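Long-range contacts in alpha-fucosidase GH29 (Fusarium graminearum, PDB 4NI3), which probably hydrolyses alpha-linked L-fucose from the glycans of glycoproteins, as a glycoside hydrolase of family 29: residues P498-G503 and R543-T548; D304-S309 and N342-A347. One frame throughout, in Å; residues are numbered along the deposited sequence.

Contact 1 (P498-G503 and R543-T548); sequences PQPERG and RVSDGT
A polar, hydrogen-bonded contact fastens the loop leading into strand 504-507 to strand 541-544 and the turn after it, with Gln-499 and Ser-545 at its centre. Gln-499 suits this place because its amide can accept and donate at once; CG anti to the backbone N (chi1 -170°) and a bend at chi2 (72°) turn that amide to the strand. Its OE1 takes a nearly straight bond from Arg-543 NE (2.9 Å), in the plane of the guanidinium but above that of the amide, the two planes 78° apart. Its NE2 spends both hydrogens, on Arg-543 O and on Ser-545 OG, the latter 2.9 Å away. Ser-545 OG donates its own hydrogen bond to Pro-500 O at 2.6 Å, so two bonds grip this hydroxyl.

Strands 504-507 and 541-544 are antiparallel neighbours in a four-stranded sheet, and Ser-545 N bonds to Gly-503 O (2.9 Å), whose backbone angles by themselves call for glycine. Residues 545-548 form a type II beta turn with Gly-547, of positive phi, third. Thr-548 OG1 receives Gly-503 N at 3.2 Å and donates to Asp-546 O. One face of the Arg-502 guanidinium has Gly-547 CA 4.0 Å above it, off-centre toward the rim.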
loop_
_atom_site.group_PDB
_atom_site.type_symbol
_atom_site.label_atom_id
_atom_site.label_comp_id
_atom_site.label_asym_id
_atom_site.label_seq_id
_atom_site.Cartn_x
_atom_site.Cartn_y
_atom_site.Cartn_z
ATOM N N PRO A 498 13.070 14.759 -19.014
ATOM C CA PRO A 498 12.877 16.150 -18.581
ATOM C C PRO A 498 13.968 16.671 -17.640
ATOM O O PRO A 498 14.536 15.908 -16.868
ATOM C CB PRO A 498 11.537 16.098 -17.857
ATOM C CG PRO A 498 11.466 14.660 -17.333
ATOM C CD PRO A 498 12.182 13.803 -18.319
ATOM N N GLN A 499 14.251 17.965 -17.706
ATOM C CA GLN A 499 15.132 18.610 -16.740
ATOM C C GLN A 499 14.281 19.264 -15.657
ATOM O O GLN A 499 13.550 20.203 -15.928
ATOM C CB GLN A 499 16.011 19.658 -17.440
ATOM C CG GLN A 499 17.112 20.189 -16.537
ATOM C CD GLN A 499 18.194 19.164 -16.307
ATOM O OE1 GLN A 499 18.459 18.305 -17.158
ATOM N NE2 GLN A 499 18.807 19.221 -15.129
ATOM N N PRO A 500 14.358 18.768 -14.405
ATOM C CA PRO A 500 13.542 19.395 -13.369
ATOM C C PRO A 500 13.943 20.840 -13.168
ATOM O O PRO A 500 15.116 21.144 -13.381
ATOM C CB PRO A 500 13.863 18.565 -12.110
ATOM C CG PRO A 500 14.294 17.259 -12.632
ATOM C CD PRO A 500 15.062 17.580 -13.910
ATOM N N GLU A 501 13.015 21.700 -12.757
ATOM C CA GLU A 501 13.342 23.081 -12.427
ATOM C C GLU A 501 14.461 23.133 -11.390
ATOM O O GLU A 501 15.417 23.905 -11.527
ATOM C CB GLU A 501 12.109 23.818 -11.910
ATOM C CG GLU A 501 12.353 25.286 -11.590
ATOM C CD GLU A 501 11.122 25.993 -11.030
ATOM O OE1 GLU A 501 10.065 25.348 -10.891
ATOM O OE2 GLU A 501 11.219 27.203 -10.729
ATOM N N ARG A 502 14.333 22.320 -10.341
ATOM C CA ARG A 502 15.411 22.108 -9.382
ATOM C C ARG A 502 15.674 20.616 -9.325
ATOM O O ARG A 502 14.780 19.836 -8.976
ATOM C CB ARG A 502 15.053 22.645 -7.996
ATOM C CG ARG A 502 14.824 24.145 -7.969
ATOM C CD ARG A 502 16.099 24.909 -8.262
ATOM N NE ARG A 502 15.887 26.357 -8.296
ATOM C CZ ARG A 502 15.776 27.077 -9.411
ATOM N NH1 ARG A 502 15.852 26.493 -10.598
ATOM N NH2 ARG A 502 15.591 28.386 -9.344
ATOM N N GLY A 503 16.880 20.203 -9.700
ATOM C CA GLY A 503 17.173 18.797 -9.799
ATOM C C GLY A 503 18.294 18.538 -10.780
ATOM O O GLY A 503 19.149 19.409 -11.008
ATOM N N ARG A 543 23.380 16.479 -16.093
ATOM C CA ARG A 543 22.992 17.871 -16.245
ATOM C C ARG A 543 22.361 18.329 -14.936
ATOM O O ARG A 543 21.317 17.799 -14.517
ATOM C CB ARG A 543 22.019 18.049 -17.395
ATOM C CG ARG A 543 21.751 19.486 -17.750
ATOM C CD ARG A 543 21.300 19.565 -19.202
ATOM N NE ARG A 543 20.134 18.722 -19.480
ATOM C CZ ARG A 543 19.825 18.256 -20.683
ATOM N NH1 ARG A 543 18.741 17.515 -20.850
ATOM N NH2 ARG A 543 20.603 18.544 -21.722
ATOM N N VAL A 544 23.009 19.292 -14.285
ATOM C CA VAL A 544 22.542 19.821 -13.005
ATOM C C VAL A 544 21.780 21.108 -13.259
ATOM O O VAL A 544 22.302 22.001 -13.948
ATOM C CB VAL A 544 23.732 20.073 -12.075
ATOM C CG1 VAL A 544 23.270 20.689 -10.749
ATOM C CG2 VAL A 544 24.499 18.770 -11.836
ATOM N N SER A 545 20.550 21.225 -12.766
ATOM C CA SER A 545 19.752 22.430 -13.010
ATOM C C SER A 545 20.290 23.650 -12.287
ATOM O O SER A 545 21.019 23.531 -11.308
ATOM C CB SER A 545 18.297 22.210 -12.586
ATOM O OG SER A 545 17.729 21.096 -13.255
ATOM N N ASP A 546 19.909 24.824 -12.776
ATOM C CA ASP A 546 20.172 26.065 -12.067
ATOM C C ASP A 546 19.643 25.964 -10.637
ATOM O O ASP A 546 18.646 25.282 -10.376
ATOM C CB ASP A 546 19.527 27.245 -12.800
ATOM C CG ASP A 546 20.283 27.635 -14.062
ATOM O OD1 ASP A 546 21.365 27.061 -14.315
ATOM O OD2 ASP A 546 19.804 28.544 -14.760
ATOM N N GLY A 547 20.324 26.633 -9.717
ATOM C CA GLY A 547 19.895 26.640 -8.325
ATOM C C GLY A 547 20.065 25.314 -7.621
ATOM O O GLY A 547 19.547 25.134 -6.515
ATOM N N THR A 548 20.815 24.398 -8.228
ATOM C CA THR A 548 20.972 23.046 -7.713
ATOM C C THR A 548 22.457 22.653 -7.702
ATOM O O THR A 548 23.238 23.181 -8.496
ATOM C CB THR A 548 20.165 22.028 -8.576
ATOM O OG1 THR A 548 18.868 22.564 -8.874
ATOM C CG2 THR A 548 20.010 20.671 -7.879
HETATM O O HOH W 1 17.100 16.686 -19.167
HETATM O O HOH W 2 17.806 27.230 -5.815
#

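Contact 2 (D304-S309 and N342-A347); sequences DAISAS and NISPMA
The C-terminal ends of two adjacent parallel strands of a TIM barrel meet here, Ala-305 pairing with Asn-342. Asn-342 is bound through both backbone polar groups: its N donates to Asp-304 O at 2.8 Å, in the carbonyl plane and almost straight, and its O accepts from Ile-306 N at 3.0 Å, a more bent bond of 141°. This is the parallel ladder, in which one residue bonds to the neighbours of its partner on either side. Ala-305 and Asn-342 project to the same face of the sheet, where the small methyl of Ala-305 CB lies 4.1 Å from Asn-342 ND2.

The strands are the seventh and eighth of the barrel, joined by helix 322-334 in a beta-alpha-beta unit, and strand 337-343 closes the ring against strand 29-33. An asparagine can serve this buried seam because its two ends find different partners: Asn-342 OD1 is hydrogen-bonded to a ring nitrogen, His-34 ND1, and ND2 to a backbone carbonyl, Trp-311 O. Placing CG anti to the backbone N (chi1 172°) carries the amide out on the face shared with Ala-305, where it meets these two. A water joins the loops beyond the strands, accepting from Ser-307 N and donating to Ser-344 OG (2.9 Å), with a weak bond from Asn-342 ND2 besides. Ser-344 OG bonds in turn to Trp-311 O.

The apolar part belongs to Ile-306, whose CG2 rests 4.0 Å from Ile-343 CA and whose CD1 approaches Ile-343 CG2 at 4.3 Å. These branched aliphatic side chains suit the barrel's outer layer, for both also pack on helix 353-369. Ser-307 OG, also bonded to Lys-318 O, forms an ST turn with Ser-309 N.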
loop_
_atom_site.group_PDB
_atom_site.type_symbol
_atom_site.label_atom_id
_atom_site.label_comp_id
_atom_site.label_asym_id
_atom_site.label_seq_id
_atom_site.Cartn_x
_atom_site.Cartn_y
_atom_site.Cartn_z
ATOM N N ASP A 304 -4.384 2.048 3.098
ATOM C CA ASP A 304 -5.215 3.115 3.637
ATOM C C ASP A 304 -6.584 2.561 3.882
ATOM O O ASP A 304 -6.878 1.420 3.506
ATOM C CB ASP A 304 -5.274 4.304 2.670
ATOM C CG ASP A 304 -5.453 5.645 3.369
ATOM O OD1 ASP A 304 -5.809 5.695 4.555
ATOM O OD2 ASP A 304 -5.251 6.662 2.673
ATOM N N ALA A 305 -7.425 3.345 4.540
ATOM C CA ALA A 305 -8.728 2.892 4.979
ATOM C C ALA A 305 -9.816 3.761 4.382
ATOM O O ALA A 305 -9.616 4.939 4.126
ATOM C CB ALA A 305 -8.799 2.897 6.503
ATOM N N ILE A 306 -10.989 3.190 4.191
ATOM C CA ILE A 306 -12.112 3.918 3.625
ATOM C C ILE A 306 -12.697 4.947 4.622
ATOM O O ILE A 306 -13.449 5.843 4.206
ATOM C CB ILE A 306 -13.214 2.910 3.138
ATOM C CG1 ILE A 306 -14.186 3.592 2.157
ATOM C CG2 ILE A 306 -13.871 2.166 4.316
ATOM C CD1 ILE A 306 -14.905 2.583 1.281
ATOM N N SER A 307 -12.357 4.794 5.913
ATOM C CA SER A 307 -12.714 5.770 6.945
ATOM C C SER A 307 -11.461 6.339 7.593
ATOM O O SER A 307 -10.494 5.614 7.841
ATOM C CB SER A 307 -13.578 5.122 8.031
ATOM O OG SER A 307 -13.760 6.058 9.096
ATOM N N ALA A 308 -11.505 7.629 7.913
ATOM C CA ALA A 308 -10.432 8.272 8.662
ATOM C C ALA A 308 -10.288 7.799 10.105
ATOM O O ALA A 308 -9.202 7.905 10.682
ATOM C CB ALA A 308 -10.656 9.772 8.663
ATOM N N SER A 309 -11.371 7.316 10.704
ATOM C CA SER A 309 -11.400 7.139 12.151
ATOM C C SER A 309 -11.154 5.719 12.626
ATOM O O SER A 309 -10.842 5.516 13.785
ATOM C CB SER A 309 -12.742 7.606 12.706
ATOM O OG SER A 309 -13.791 6.738 12.284
ATOM N N ASN A 342 -8.457 -0.667 2.636
ATOM C CA ASN A 342 -9.256 -1.383 3.626
ATOM C C ASN A 342 -10.714 -0.951 3.613
ATOM O O ASN A 342 -11.007 0.264 3.607
ATOM C CB ASN A 342 -8.682 -1.148 5.018
ATOM C CG ASN A 342 -9.569 -1.699 6.093
ATOM O OD1 ASN A 342 -9.541 -2.897 6.360
ATOM N ND2 ASN A 342 -10.405 -0.837 6.695
ATOM N N ILE A 343 -11.612 -1.936 3.601
ATOM C CA ILE A 343 -13.036 -1.697 3.797
ATOM C C ILE A 343 -13.503 -2.350 5.087
ATOM O O ILE A 343 -12.756 -3.090 5.717
ATOM C CB ILE A 343 -13.862 -2.189 2.593
ATOM C CG1 ILE A 343 -13.742 -3.706 2.415
ATOM C CG2 ILE A 343 -13.417 -1.420 1.325
ATOM C CD1 ILE A 343 -14.565 -4.226 1.197
ATOM N N SER A 344 -14.751 -2.069 5.481
ATOM C CA SER A 344 -15.158 -2.254 6.875
ATOM C C SER A 344 -16.569 -2.813 6.995
ATOM O O SER A 344 -17.511 -2.081 7.266
ATOM C CB SER A 344 -15.092 -0.915 7.608
ATOM O OG SER A 344 -13.769 -0.406 7.607
ATOM N N PRO A 345 -16.730 -4.135 6.838
ATOM C CA PRO A 345 -18.045 -4.744 7.030
ATOM C C PRO A 345 -18.513 -4.615 8.474
ATOM O O PRO A 345 -17.691 -4.610 9.411
ATOM C CB PRO A 345 -17.811 -6.221 6.684
ATOM C CG PRO A 345 -16.505 -6.229 5.859
ATOM C CD PRO A 345 -15.693 -5.110 6.464
ATOM N N MET A 346 -19.819 -4.526 8.652
ATOM C CA MET A 346 -20.400 -4.507 9.990
ATOM C C MET A 346 -20.189 -5.850 10.660
ATOM O O MET A 346 -19.827 -6.830 10.007
ATOM C CB MET A 346 -21.889 -4.160 9.894
ATOM C CG MET A 346 -22.143 -2.852 9.144
ATOM S SD MET A 346 -23.848 -2.245 9.359
ATOM C CE MET A 346 -24.797 -3.460 8.505
ATOM N N ALA A 347 -20.430 -5.914 11.963
ATOM C CA ALA A 347 -20.208 -7.141 12.702
ATOM C C ALA A 347 -21.006 -8.321 12.146
ATOM O O ALA A 347 -20.524 -9.446 12.205
ATOM C CB ALA A 347 -20.534 -6.940 14.175
HETATM O O HOH W 3 -12.021 1.862 7.231
#

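Contact 2 is wholly buried and lies in the TIM barrel, whereas contact 1 is partly buried in the beta-rich C-terminal part of the chain, on the opposite side of its centre; their nearest atoms are about 27 Å apart, and they share no strand or helix. Both lie at strand ends and in the loops beside them, but the pairing differs: parallel in the barrel, between antiparallel neighbours in the small sheet. In contact 2 the backbone makes the direct bonds and two isoleucines add apolar contact, its polar side chains turning to other parts of the barrel. In contact 1, side-chain amide, hydroxyl and guanidinium groups do most of the bonding, with arginines toward the more exposed margins.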